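Local coordinates for fibrinogen-binding protein (Staphylococcus aureus subsp. aureus, PDB 3T49) that probably inhibits host complement by targeting the C3b-containing convertases, as a secreted virulence factor of the staphylococcal complement inhibitor (SCIN) family, at residues Thr11-Ser16 with Tyr39-Ala44. Numbering follows the deposited sequence. Where two conformers were deposited one is given.
Sequences TLLNKS and YRAKAA
Leu13 meets Ala41 and Lys42 in a small apolar contact between helices, extended at its edge by a water bridge; it joins the region where helix 5-13 gives way to helix 16-22 with the later half of helix 28-47. The two backbones come nearest at Leu13 and Ala41, whose CA atoms are 7.6 Å apart, and just 131 Å² is buried in all. Both CB atoms point across the gap. The methyl of Ala41 lies over the fork of Leu13, its CB 3.8 Å from Leu13 CD2 and as far from CD1. With CG of Leu13 anti to the carbonyl carbon (chi1 -83°), both methyls come within reach of Ala41. Leu13 CD1 also lies 4.0 Å from Lys42 CG, the two side chains crossing at a slant. Beyond CG the lysine is fully extended, which carries its ammonium past the leucine to the polar margin. There, in the conformer given for Ser16, one water accepts from Lys42 NZ at 3.0 Å and donates to Ser16 OG at 2.9 Å, linking the segments where no direct hydrogen bond does. In that conformer the hydroxyl also donates to Leu13 O over 2.7 Å, in the carbonyl plane and onto a lone pair, and has a weak hydrogen bond to Glu38, one turn before Lys42. Ser16 N binds Leu13 O too, so two donors from one residue hold the carbonyl at the turn between the helices. Leu13 also touches Leu45 farther along helix 28-47, and Ser16 packs on Ile34. Helix 50-72 completes the all-helical bundle: Tyr64 OH is hydrogen-bonded to Leu12 O, the side chain of Ser16 touches Tyr64, and Ala44 rests on Ser52 and Met53.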
loop_
_atom_site.group_PDB
_atom_site.type_symbol
_atom_site.label_atom_id
_atom_site.label_comp_id
_atom_site.label_asym_id
_atom_site.label_seq_id
_atom_site.Cartn_x
_atom_site.Cartn_y
_atom_site.Cartn_z
ATOM N N THR A 11 9.579 -1.700 2.040
ATOM C CA THR A 11 9.443 -2.918 1.241
ATOM C C THR A 11 8.052 -2.972 0.623
ATOM O O THR A 11 7.902 -3.301 -0.561
ATOM C CB THR A 11 9.734 -4.146 2.077
ATOM O OG1 THR A 11 11.136 -4.124 2.432
ATOM C CG2 THR A 11 9.436 -5.435 1.319
ATOM N N LEU A 12 7.022 -2.638 1.395
ATOM C CA LEU A 12 5.659 -2.613 0.838
ATOM C C LEU A 12 5.526 -1.542 -0.222
ATOM O O LEU A 12 4.900 -1.778 -1.270
ATOM C CB LEU A 12 4.609 -2.440 1.937
ATOM C CG LEU A 12 4.437 -3.644 2.834
ATOM C CD1 LEU A 12 3.742 -3.199 4.115
ATOM C CD2 LEU A 12 3.669 -4.765 2.200
ATOM N N LEU A 13 6.088 -0.359 0.026
ATOM C CA LEU A 13 6.032 0.733 -0.951
ATOM C C LEU A 13 6.709 0.360 -2.248
ATOM O O LEU A 13 6.310 0.818 -3.331
ATOM C CB LEU A 13 6.686 1.993 -0.410
ATOM C CG LEU A 13 5.821 2.835 0.475
ATOM C CD1 LEU A 13 6.688 3.992 1.046
ATOM C CD2 LEU A 13 4.624 3.375 -0.357
ATOM N N ASN A 14 7.725 -0.489 -2.161
ATOM C CA ASN A 14 8.459 -0.837 -3.376
ATOM C C ASN A 14 7.605 -1.652 -4.342
ATOM O O ASN A 14 7.946 -1.741 -5.507
ATOM C CB ASN A 14 9.748 -1.603 -3.054
ATOM C CG ASN A 14 10.840 -0.716 -2.442
ATOM O OD1 ASN A 14 10.797 0.495 -2.530
ATOM N ND2 ASN A 14 11.823 -1.368 -1.826
ATOM N N LYS A 15 6.510 -2.237 -3.857
ATOM C CA LYS A 15 5.561 -2.965 -4.713
ATOM C C LYS A 15 4.355 -2.139 -5.122
ATOM O O LYS A 15 3.516 -2.613 -5.887
ATOM C CB LYS A 15 5.049 -4.210 -3.988
ATOM C CG LYS A 15 6.114 -5.029 -3.335
ATOM C CD LYS A 15 5.487 -6.272 -2.692
ATOM C CE LYS A 15 6.280 -6.752 -1.468
ATOM N NZ LYS A 15 7.704 -6.944 -1.784
ATOM N N SER A 16 4.237 -0.918 -4.631
ATOM C CA SER A 16 2.996 -0.167 -4.829
ATOM C C SER A 16 2.681 0.181 -6.274
ATOM O O SER A 16 1.523 0.123 -6.682
ATOM C CB SER A 16 2.956 1.090 -3.942
ATOM O OG SER A 16 4.018 1.995 -4.248
ATOM N N TYR A 39 0.758 7.966 -0.390
ATOM C CA TYR A 39 0.917 9.289 0.207
ATOM C C TYR A 39 1.122 9.203 1.714
ATOM O O TYR A 39 2.033 9.833 2.271
ATOM C CB TYR A 39 -0.311 10.155 -0.115
ATOM C CG TYR A 39 -0.401 11.430 0.678
ATOM C CD1 TYR A 39 0.361 12.518 0.347
ATOM C CD2 TYR A 39 -1.241 11.513 1.774
ATOM C CE1 TYR A 39 0.274 13.706 1.074
ATOM C CE2 TYR A 39 -1.336 12.696 2.512
ATOM C CZ TYR A 39 -0.565 13.776 2.149
ATOM O OH TYR A 39 -0.640 14.956 2.869
ATOM N N ARG A 40 0.275 8.432 2.390
ATOM C CA ARG A 40 0.348 8.341 3.844
ATOM C C ARG A 40 1.647 7.668 4.269
ATOM O O ARG A 40 2.270 8.118 5.227
ATOM C CB ARG A 40 -0.850 7.562 4.381
ATOM C CG ARG A 40 -2.162 8.297 4.254
ATOM C CD ARG A 40 -3.295 7.495 4.831
ATOM N NE ARG A 40 -4.501 8.312 4.871
ATOM C CZ ARG A 40 -5.726 7.827 4.981
ATOM N NH1 ARG A 40 -5.913 6.525 5.022
ATOM N NH2 ARG A 40 -6.770 8.648 5.016
ATOM N N ALA A 41 2.060 6.615 3.575
ATOM C CA ALA A 41 3.321 5.909 3.904
ATOM C C ALA A 41 4.523 6.807 3.719
ATOM O O ALA A 41 5.410 6.881 4.594
ATOM C CB ALA A 41 3.494 4.681 3.053
ATOM N N LYS A 42 4.581 7.503 2.592
ATOM C CA LYS A 42 5.740 8.355 2.334
ATOM C C LYS A 42 5.830 9.483 3.326
ATOM O O LYS A 42 6.933 9.807 3.790
ATOM C CB LYS A 42 5.721 8.857 0.892
ATOM C CG LYS A 42 5.898 7.754 -0.090
ATOM C CD LYS A 42 5.819 8.201 -1.543
ATOM C CE LYS A 42 6.025 7.009 -2.453
ATOM N NZ LYS A 42 6.117 7.351 -3.899
ATOM N N ALA A 43 4.704 10.072 3.691
ATOM C CA ALA A 43 4.694 11.141 4.693
ATOM C C ALA A 43 5.071 10.616 6.061
ATOM O O ALA A 43 5.803 11.302 6.796
ATOM C CB ALA A 43 3.326 11.803 4.743
ATOM N N ALA A 44 4.601 9.429 6.410
ATOM C CA ALA A 44 4.897 8.838 7.716
ATOM C C ALA A 44 6.375 8.538 7.839
ATOM O O ALA A 44 6.978 8.774 8.900
ATOM C CB ALA A 44 4.109 7.599 7.906
HETATM O O HOH W 1 4.870 4.743 -4.870
#